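Local coordinates for N-acetylmuramoyl-L-alanine amidase domain-containing protein SAOUHSC_02979 (Staphylococcus aureus, PDB 5T1Q) that probably cleaves amide bonds of the bacterial cell wall, this C-terminal part of the secreted protein combining a glucosaminidase-family region with a CHAP domain, at residues F37-S42 with I340-I345; K237-V242 with T254-N259; H314-E319 with I329-V334. All coordinates share one frame; numbering follows the deposited sequence. Where two conformers were deposited one is given.

Contact 1 (F37-S42 with I340-I345)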
loop_
_atom_site.group_PDB
_atom_site.type_symbol
_atom_site.label_atom_id
_atom_site.label_comp_id
_atom_site.label_asym_id
_atom_site.label_seq_id
_atom_site.Cartn_x
_atom_site.Cartn_y
_atom_site.Cartn_z
ATOM N N PHE A 37 3.360 1.913 3.560
ATOM C CA PHE A 37 4.529 2.672 3.960
ATOM C C PHE A 37 4.320 3.364 5.292
ATOM O O PHE A 37 3.199 3.727 5.652
ATOM C CB PHE A 37 4.815 3.762 2.923
ATOM C CG PHE A 37 5.185 3.232 1.578
ATOM C CD1 PHE A 37 4.206 2.866 0.675
ATOM C CD2 PHE A 37 6.521 3.088 1.217
ATOM C CE1 PHE A 37 4.542 2.361 -0.557
ATOM C CE2 PHE A 37 6.864 2.592 -0.021
ATOM C CZ PHE A 37 5.875 2.221 -0.908
ATOM N N GLU A 38 5.422 3.578 5.999
ATOM C CA GLU A 38 5.395 4.299 7.265
ATOM C C GLU A 38 6.306 5.510 7.092
ATOM O O GLU A 38 7.180 5.519 6.212
ATOM C CB GLU A 38 5.844 3.366 8.384
ATOM C CG GLU A 38 5.244 3.690 9.749
ATOM C CD GLU A 38 5.219 2.497 10.684
ATOM O OE1 GLU A 38 5.428 1.359 10.217
ATOM O OE2 GLU A 38 4.964 2.692 11.891
ATOM N N THR A 39 6.069 6.558 7.878
ATOM C CA THR A 39 6.919 7.751 7.828
ATOM C C THR A 39 8.291 7.422 8.400
ATOM O O THR A 39 8.396 6.777 9.435
ATOM C CB THR A 39 6.325 8.943 8.608
ATOM O OG1 THR A 39 5.763 8.477 9.848
ATOM C CG2 THR A 39 5.241 9.639 7.783
ATOM N N ASP A 40 9.333 7.850 7.692
ATOM C CA ASP A 40 10.723 7.632 8.104
ATOM C C ASP A 40 10.972 8.316 9.450
ATOM O O ASP A 40 10.793 9.526 9.543
ATOM C CB ASP A 40 11.649 8.226 7.025
ATOM C CG ASP A 40 13.134 8.046 7.321
ATOM O OD1 ASP A 40 13.516 7.372 8.299
ATOM O OD2 ASP A 40 13.934 8.597 6.542
ATOM N N PRO A 41 11.353 7.545 10.497
ATOM C CA PRO A 41 11.606 8.166 11.811
ATOM C C PRO A 41 12.778 9.169 11.858
ATOM O O PRO A 41 12.857 9.952 12.800
ATOM C CB PRO A 41 11.885 6.967 12.742
ATOM C CG PRO A 41 12.213 5.829 11.851
ATOM C CD PRO A 41 11.523 6.076 10.536
ATOM N N SER A 42 13.676 9.143 10.869
ATOM C CA SER A 42 14.816 10.087 10.847
ATOM C C SER A 42 14.357 11.533 10.697
ATOM O O SER A 42 13.486 11.834 9.878
ATOM C CB SER A 42 15.789 9.764 9.716
ATOM O OG SER A 42 16.448 8.542 9.968
ATOM N N ILE A 340 0.825 4.327 6.985
ATOM C CA ILE A 340 0.619 3.957 8.366
ATOM C C ILE A 340 1.177 5.141 9.169
ATOM O O ILE A 340 2.294 5.558 8.926
ATOM C CB ILE A 340 1.388 2.675 8.702
ATOM C CG1 ILE A 340 0.777 1.498 7.943
ATOM C CG2 ILE A 340 1.373 2.399 10.206
ATOM C CD1 ILE A 340 1.671 0.283 7.928
ATOM N N SER A 341 0.363 5.705 10.060
ATOM C CA SER A 341 0.741 6.871 10.881
ATOM C C SER A 341 0.361 6.655 12.348
ATOM O O SER A 341 -0.223 5.635 12.712
ATOM C CB SER A 341 0.063 8.143 10.352
ATOM O OG SER A 341 -1.341 7.999 10.383
ATOM N N HIS A 342 0.705 7.622 13.183
ATOM C CA HIS A 342 0.490 7.494 14.614
ATOM C C HIS A 342 0.240 8.858 15.219
ATOM O O HIS A 342 0.668 9.869 14.671
ATOM C CB HIS A 342 1.761 6.933 15.292
ATOM C CG HIS A 342 2.711 6.259 14.359
ATOM N ND1 HIS A 342 3.823 6.899 13.852
ATOM C CD2 HIS A 342 2.722 5.013 13.830
ATOM C CE1 HIS A 342 4.477 6.076 13.049
ATOM N NE2 HIS A 342 3.824 4.926 13.015
ATOM N N ARG A 343 -0.402 8.882 16.373
ATOM C CA ARG A 343 -0.662 10.137 17.058
ATOM C C ARG A 343 -1.048 9.888 18.497
ATOM O O ARG A 343 -1.239 8.755 18.897
ATOM C CB ARG A 343 -1.779 10.940 16.344
ATOM C CG ARG A 343 -3.092 10.200 16.174
ATOM C CD ARG A 343 -4.058 10.988 15.284
ATOM N NE ARG A 343 -5.202 10.163 14.907
ATOM C CZ ARG A 343 -6.484 10.370 15.213
ATOM N NH1 ARG A 343 -6.892 11.440 15.878
ATOM N NH2 ARG A 343 -7.389 9.496 14.775
ATOM N N THR A 344 -1.188 10.974 19.248
ATOM C CA THR A 344 -1.589 10.930 20.635
ATOM C C THR A 344 -2.996 11.511 20.775
ATOM O O THR A 344 -3.288 12.576 20.236
ATOM C CB THR A 344 -0.627 11.753 21.513
ATOM O OG1 THR A 344 0.652 11.134 21.497
ATOM C CG2 THR A 344 -1.125 11.847 22.979
ATOM N N ILE A 345 -3.854 10.798 21.495
ATOM C CA ILE A 345 -5.207 11.253 21.770
ATOM C C ILE A 345 -5.211 11.689 23.223
ATOM O O ILE A 345 -4.826 10.901 24.088
ATOM C CB ILE A 345 -6.236 10.110 21.584
ATOM C CG1 ILE A 345 -6.210 9.554 20.140
ATOM C CG2 ILE A 345 -7.638 10.576 21.992
ATOM C CD1 ILE A 345 -6.574 10.566 19.062
HETATM O O HOH W 1 5.336 9.311 12.317
#

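Contact 2 (K237-V242 with T254-N259)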
loop_
_atom_site.group_PDB
_atom_site.type_symbol
_atom_site.label_atom_id
_atom_site.label_comp_id
_atom_site.label_asym_id
_atom_site.label_seq_id
_atom_site.Cartn_x
_atom_site.Cartn_y
_atom_site.Cartn_z
ATOM N N LYS A 237 7.559 -1.890 18.542
ATOM C CA LYS A 237 7.895 -2.914 17.551
ATOM C C LYS A 237 7.505 -2.448 16.137
ATOM O O LYS A 237 6.431 -1.867 15.947
ATOM C CB LYS A 237 7.177 -4.227 17.895
ATOM C CG LYS A 237 7.381 -5.355 16.898
ATOM C CD LYS A 237 6.509 -6.564 17.210
ATOM C CE LYS A 237 6.943 -7.278 18.476
ATOM N NZ LYS A 237 6.203 -8.559 18.643
ATOM N N PRO A 238 8.382 -2.683 15.147
ATOM C CA PRO A 238 8.042 -2.263 13.789
ATOM C C PRO A 238 6.859 -3.045 13.224
ATOM O O PRO A 238 6.605 -4.190 13.645
ATOM C CB PRO A 238 9.322 -2.553 12.981
ATOM C CG PRO A 238 10.130 -3.504 13.814
ATOM C CD PRO A 238 9.744 -3.255 15.243
ATOM N N PHE A 239 6.127 -2.429 12.299
ATOM C CA PHE A 239 5.010 -3.101 11.689
ATOM C C PHE A 239 5.491 -4.154 10.707
ATOM O O PHE A 239 6.477 -3.947 10.021
ATOM C CB PHE A 239 4.072 -2.136 10.958
ATOM C CG PHE A 239 2.903 -2.830 10.297
ATOM C CD1 PHE A 239 1.872 -3.348 11.065
ATOM C CD2 PHE A 239 2.852 -2.993 8.921
ATOM C CE1 PHE A 239 0.802 -4.008 10.480
ATOM C CE2 PHE A 239 1.788 -3.648 8.325
ATOM C CZ PHE A 239 0.754 -4.153 9.108
ATOM N N ARG A 240 4.783 -5.278 10.673
ATOM C CA ARG A 240 5.045 -6.373 9.724
ATOM C C ARG A 240 3.724 -7.073 9.455
ATOM O O ARG A 240 2.909 -7.232 10.358
ATOM C CB ARG A 240 6.092 -7.386 10.238
ATOM C CG ARG A 240 7.488 -6.806 10.427
ATOM C CD ARG A 240 8.592 -7.854 10.613
ATOM N NE ARG A 240 9.092 -8.451 9.352
ATOM C CZ ARG A 240 8.726 -9.632 8.823
ATOM N NH1 ARG A 240 9.285 -10.042 7.681
ATOM N NH2 ARG A 240 7.823 -10.419 9.412
ATOM N N GLU A 241 3.512 -7.453 8.201
ATOM C CA GLU A 241 2.305 -8.162 7.784
ATOM C C GLU A 241 2.515 -9.605 8.223
ATOM O O GLU A 241 3.472 -10.259 7.809
ATOM C CB GLU A 241 2.126 -8.024 6.266
ATOM C CG GLU A 241 0.814 -8.545 5.685
ATOM C CD GLU A 241 0.582 -8.092 4.235
ATOM O OE1 GLU A 241 0.954 -6.941 3.878
ATOM O OE2 GLU A 241 -0.010 -8.872 3.453
ATOM N N VAL A 242 1.633 -10.083 9.092
ATOM C CA VAL A 242 1.773 -11.407 9.684
ATOM C C VAL A 242 1.061 -12.491 8.881
ATOM O O VAL A 242 1.696 -13.360 8.272
ATOM C CB VAL A 242 1.213 -11.410 11.139
ATOM C CG1 VAL A 242 1.437 -12.767 11.811
ATOM C CG2 VAL A 242 1.841 -10.288 11.957
ATOM N N THR A 254 -9.249 -1.090 9.383
ATOM C CA THR A 254 -9.701 -2.363 9.920
ATOM C C THR A 254 -8.627 -3.425 9.713
ATOM O O THR A 254 -8.227 -4.107 10.650
ATOM C CB THR A 254 -10.993 -2.789 9.207
ATOM O OG1 THR A 254 -10.822 -2.593 7.810
ATOM C CG2 THR A 254 -12.154 -1.933 9.638
ATOM N N TRP A 255 -8.147 -3.542 8.483
ATOM C CA TRP A 255 -7.065 -4.480 8.169
ATOM C C TRP A 255 -5.815 -4.208 9.012
ATOM O O TRP A 255 -5.149 -5.128 9.466
ATOM C CB TRP A 255 -6.706 -4.391 6.671
ATOM C CG TRP A 255 -5.513 -5.209 6.278
ATOM C CD1 TRP A 255 -5.512 -6.482 5.795
ATOM C CD2 TRP A 255 -4.140 -4.803 6.345
ATOM N NE1 TRP A 255 -4.219 -6.892 5.550
ATOM C CE2 TRP A 255 -3.362 -5.878 5.882
ATOM C CE3 TRP A 255 -3.500 -3.635 6.749
ATOM C CZ2 TRP A 255 -1.966 -5.824 5.819
ATOM C CZ3 TRP A 255 -2.103 -3.580 6.682
ATOM C CH2 TRP A 255 -1.360 -4.665 6.219
ATOM N N TYR A 256 -5.487 -2.942 9.206
ATOM C CA TYR A 256 -4.271 -2.607 9.945
ATOM C C TYR A 256 -4.357 -3.084 11.389
ATOM O O TYR A 256 -3.417 -3.702 11.886
ATOM C CB TYR A 256 -3.932 -1.094 9.870
ATOM C CG TYR A 256 -2.778 -0.753 10.767
ATOM C CD1 TYR A 256 -1.457 -0.956 10.347
ATOM C CD2 TYR A 256 -2.996 -0.276 12.071
ATOM C CE1 TYR A 256 -0.399 -0.677 11.185
ATOM C CE2 TYR A 256 -1.937 -0.017 12.925
ATOM C CZ TYR A 256 -0.645 -0.212 12.478
ATOM O OH TYR A 256 0.401 0.054 13.310
ATOM N N VAL A 257 -5.477 -2.805 12.057
ATOM C CA VAL A 257 -5.619 -3.214 13.451
ATOM C C VAL A 257 -5.606 -4.756 13.622
ATOM O O VAL A 257 -5.007 -5.279 14.565
ATOM C CB VAL A 257 -6.852 -2.579 14.107
ATOM C CG1 VAL A 257 -6.976 -3.036 15.550
ATOM C CG2 VAL A 257 -6.780 -1.051 14.035
ATOM N N TYR A 258 -6.265 -5.460 12.712
ATOM C CA TYR A 258 -6.267 -6.910 12.711
ATOM C C TYR A 258 -4.831 -7.436 12.663
ATOM O O TYR A 258 -4.451 -8.281 13.479
ATOM C CB TYR A 258 -7.075 -7.442 11.519
ATOM C CG TYR A 258 -7.018 -8.954 11.344
ATOM C CD1 TYR A 258 -5.990 -9.552 10.604
ATOM C CD2 TYR A 258 -7.989 -9.777 11.902
ATOM C CE1 TYR A 258 -5.926 -10.938 10.447
ATOM C CE2 TYR A 258 -7.935 -11.159 11.749
ATOM C CZ TYR A 258 -6.900 -11.732 11.031
ATOM O OH TYR A 258 -6.867 -13.104 10.878
ATOM N N ASN A 259 -4.039 -6.912 11.721
ATOM C CA ASN A 259 -2.632 -7.341 11.558
ATOM C C ASN A 259 -1.727 -6.911 12.696
ATOM O O ASN A 259 -0.933 -7.701 13.192
ATOM C CB ASN A 259 -2.060 -6.867 10.220
ATOM C CG ASN A 259 -2.552 -7.710 9.052
ATOM O OD1 ASN A 259 -3.531 -7.370 8.397
ATOM N ND2 ASN A 259 -1.946 -8.857 8.861
#

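Contact 3 (H314-E319 with I329-V334)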
loop_
_atom_site.group_PDB
_atom_site.type_symbol
_atom_site.label_atom_id
_atom_site.label_comp_id
_atom_site.label_asym_id
_atom_site.label_seq_id
_atom_site.Cartn_x
_atom_site.Cartn_y
_atom_site.Cartn_z
ATOM N N HIS A 314 -13.860 4.942 12.815
ATOM C CA HIS A 314 -12.470 4.615 12.642
ATOM C C HIS A 314 -12.024 3.642 13.709
ATOM O O HIS A 314 -12.651 3.544 14.756
ATOM C CB HIS A 314 -11.658 5.923 12.717
ATOM C CG HIS A 314 -10.196 5.741 12.508
ATOM N ND1 HIS A 314 -9.673 5.291 11.318
ATOM C CD2 HIS A 314 -9.140 5.985 13.317
ATOM C CE1 HIS A 314 -8.351 5.230 11.415
ATOM N NE2 HIS A 314 -8.004 5.639 12.620
ATOM N N VAL A 315 -10.960 2.906 13.425
ATOM C CA VAL A 315 -10.373 1.995 14.383
ATOM C C VAL A 315 -8.844 2.114 14.304
ATOM O O VAL A 315 -8.267 2.284 13.226
ATOM C CB VAL A 315 -10.914 0.545 14.236
ATOM C CG1 VAL A 315 -10.484 -0.097 12.919
ATOM C CG2 VAL A 315 -10.482 -0.316 15.398
ATOM N N ALA A 316 -8.199 2.038 15.464
ATOM C CA ALA A 316 -6.750 2.174 15.584
ATOM C C ALA A 316 -6.240 1.218 16.637
ATOM O O ALA A 316 -7.034 0.582 17.334
ATOM C CB ALA A 316 -6.384 3.600 15.951
ATOM N N PHE A 317 -4.922 1.095 16.734
ATOM C CA PHE A 317 -4.282 0.198 17.689
ATOM C C PHE A 317 -3.606 1.005 18.791
ATOM O O PHE A 317 -2.872 1.943 18.496
ATOM C CB PHE A 317 -3.253 -0.671 16.953
ATOM C CG PHE A 317 -2.510 -1.630 17.848
ATOM C CD1 PHE A 317 -3.071 -2.841 18.195
ATOM C CD2 PHE A 317 -1.255 -1.319 18.343
ATOM C CE1 PHE A 317 -2.401 -3.738 19.021
ATOM C CE2 PHE A 317 -0.580 -2.201 19.184
ATOM C CZ PHE A 317 -1.155 -3.419 19.514
ATOM N N VAL A 318 -3.851 0.652 20.053
ATOM C CA VAL A 318 -3.238 1.352 21.180
ATOM C C VAL A 318 -1.786 0.865 21.402
ATOM O O VAL A 318 -1.565 -0.253 21.875
ATOM C CB VAL A 318 -4.033 1.149 22.485
ATOM C CG1 VAL A 318 -3.377 1.891 23.649
ATOM C CG2 VAL A 318 -5.468 1.604 22.313
ATOM N N GLU A 319 -0.810 1.705 21.052
ATOM C CA GLU A 319 0.603 1.374 21.251
ATOM C C GLU A 319 1.024 1.600 22.706
ATOM O O GLU A 319 1.850 0.873 23.239
ATOM C CB GLU A 319 1.503 2.228 20.361
ATOM C CG GLU A 319 1.286 2.072 18.865
ATOM C CD GLU A 319 1.780 0.751 18.284
ATOM O OE1 GLU A 319 2.458 -0.041 18.995
ATOM O OE2 GLU A 319 1.511 0.514 17.082
ATOM N N ILE A 329 -1.592 5.983 19.564
ATOM C CA ILE A 329 -2.209 5.038 18.661
ATOM C C ILE A 329 -1.502 4.999 17.313
ATOM O O ILE A 329 -0.873 5.976 16.922
ATOM C CB ILE A 329 -3.703 5.376 18.404
ATOM C CG1 ILE A 329 -3.874 6.758 17.768
ATOM C CG2 ILE A 329 -4.481 5.323 19.700
ATOM C CD1 ILE A 329 -5.285 7.093 17.329
ATOM N N SER A 330 -1.623 3.862 16.620
ATOM C CA SER A 330 -1.120 3.712 15.271
ATOM C C SER A 330 -2.338 3.318 14.407
ATOM O O SER A 330 -3.289 2.665 14.877
ATOM C CB SER A 330 0.032 2.696 15.182
ATOM O OG SER A 330 -0.384 1.386 15.513
ATOM N N GLU A 331 -2.300 3.698 13.144
ATOM C CA GLU A 331 -3.445 3.510 12.264
ATOM C C GLU A 331 -2.990 3.619 10.819
ATOM O O GLU A 331 -1.853 3.986 10.568
ATOM C CB GLU A 331 -4.472 4.599 12.582
ATOM C CG GLU A 331 -3.860 5.993 12.518
ATOM C CD GLU A 331 -4.649 7.066 13.230
ATOM O OE1 GLU A 331 -5.831 6.844 13.589
ATOM O OE2 GLU A 331 -4.076 8.169 13.426
ATOM N N SER A 332 -3.873 3.282 9.882
ATOM C CA SER A 332 -3.559 3.360 8.470
ATOM C C SER A 332 -4.581 4.212 7.745
ATOM O O SER A 332 -5.713 4.362 8.193
ATOM C CB SER A 332 -3.568 1.967 7.840
ATOM O OG SER A 332 -4.887 1.410 7.887
ATOM N N ASN A 333 -4.147 4.746 6.610
ATOM C CA ASN A 333 -4.951 5.544 5.700
ATOM C C ASN A 333 -5.670 6.791 6.250
ATOM O O ASN A 333 -6.731 7.148 5.754
ATOM C CB ASN A 333 -5.878 4.632 4.857
ATOM C CG ASN A 333 -5.102 3.849 3.782
ATOM O OD1 ASN A 333 -3.987 3.376 4.014
ATOM N ND2 ASN A 333 -5.675 3.731 2.609
ATOM N N VAL A 334 -5.073 7.470 7.240
ATOM C CA VAL A 334 -5.609 8.762 7.704
ATOM C C VAL A 334 -4.667 9.899 7.276
ATOM O O VAL A 334 -5.124 10.990 6.981
ATOM C CB VAL A 334 -5.875 8.853 9.235
ATOM C CG1 VAL A 334 -6.677 7.663 9.705
ATOM C CG2 VAL A 334 -4.594 8.995 10.036
HETATM O O HOH W 2 -6.060 1.635 11.662
#

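Contact 1 (F37-S42 with I340-I345)
Strand 37-39 meets strand 340-345 at an angle of 36° between their directions, and one straight backbone hydrogen bond, Ile340 N to Phe37 O at 2.8 Å, ties them. In the mixed sheet of the CHAP domain, strand 37-39 lies between strands 339-345 and 52-54, and its pairing with 340-345 is short. Beyond the backbone bond the strands diverge, and side chains carry the rest. Glu38 reaches across with CG anti to its backbone N (chi1 -151°) and an extended chain, crossing the His342 side chain at about a right angle. Its methylene CG comes within 3.6 Å of Ile340 O, while its carboxyl carbon CD is 3.9 Å from Ile340 CG2, so the carboxyl group passes this methyl obliquely on its way to the imidazole. There His342 NE2 donates to the anti lone pair of Glu38 OE2 over 2.7 Å. The acceptor lies close to the imidazole plane, although the carboxylate is turned 51° from it. The nearby carboxylate would be expected to raise the imidazole's proton affinity. At the other ring nitrogen, a water lies 3.2 Å from His342 ND1 as a weak acceptor.

Contact 2 (K237-V242 with T254-N259)
The Phe239 ring takes Tyr256 over one face, where Tyr256 CE1 comes to 3.5 Å from Phe239 CD1, and receives Trp255 CH2 and Asn259 CB at its edge. With chi1 of 179° its CG stands anti to the backbone N, and the ring enters between side chains of helix 253-262. The Phe239 and Tyr256 side chains run past each other in opposite directions, with ring planes inclined by 34°. Trp255 is turned more steeply, at 66° to Phe239, and its benzo end makes the contact, Trp255 CH2 lying 3.6 Å from Phe239 CZ. The indole in turn has Asn259 CG over one face, offset toward the rim. At its edge stands the carboxylate of Glu241, set nearly perpendicular to the ring, with Glu241 OE1 3.7 Å from Trp255 CZ2. That acid also has weak partners in His250 and Arg97. The Tyr256 hydroxyl is hydrogen-bonded to Ser330 OG of strand 327-332. An aromatic cluster thus fastens the loop before helix 253-262 to the helix's side within the CHAP domain. Its cohesion is mainly dispersive, and the acid beside the indole rim would meet the slightly positive C-H edge, a modest electrostatic gain at most.

Contact 3 (H314-E319 with I329-V334)
His314 NE2 donates to Glu331 OE1 over 2.7 Å between two antiparallel strands of a beta hairpin. The bond is bent, at 142°, and reaches the carboxylate on its anti side, somewhat out of plane. The other oxygen, Glu331 OE2, is held in a salt bridge by Arg343 of the next strand, so both oxygens of this buried acid have partners. With Cys253 against His314, the arrangement is consistent with the Cys-His-Glu site of CHAP amidases. Val334 CG1 packs 3.4 Å from His314 CE1. Farther along, Phe317 and Ser330 form a hydrogen-bonded pair: Phe317 N donates to Ser330 O (2.9 Å) and Ser330 N to Phe317 O (3.0 Å). A chi1 of 65° sets Ser330 OG beside Glu319 OE2, to which it donates over 2.6 Å; with the Tyr256 hydroxyl, OG thus has two polar partners. Arg260 pairs with Glu319 OE1. Where the strands separate, a water 2.8 Å from Val315 O bridges to Ser332 N. Ala316 CB and Ile329 CD1 supply apolar filling, 3.9 Å apart. Helix 253-262 lies against the side bearing Phe317 and Ser332, while strands 298-301 and 339-345 flank the hairpin in the sheet.

Overall arrangement
Contacts 1 and 3 share one sheet, strands 327-332 and 339-345 being neighbours in it, whereas contact 2 packs helix 253-262 and its preceding loop beside that sheet. Contact 3 is buried and mostly polar, its acids held by His314, Ser330 and arginines from outside its two segments; contact 2 is also buried, though less completely, and chiefly aromatic; contact 1 is only partly buried and brings in a strand from far away in sequence. Ile340 joins contacts 1 and 2, its CD1 3.6 Å from Phe239 CD2. Contacts 1 and 3 meet through Arg343 and Glu331, and contacts 2 and 3 through Tyr256 and Ser330. Along the chain, contacts 2 and 3 follow one another inside the loop closed by contact 1.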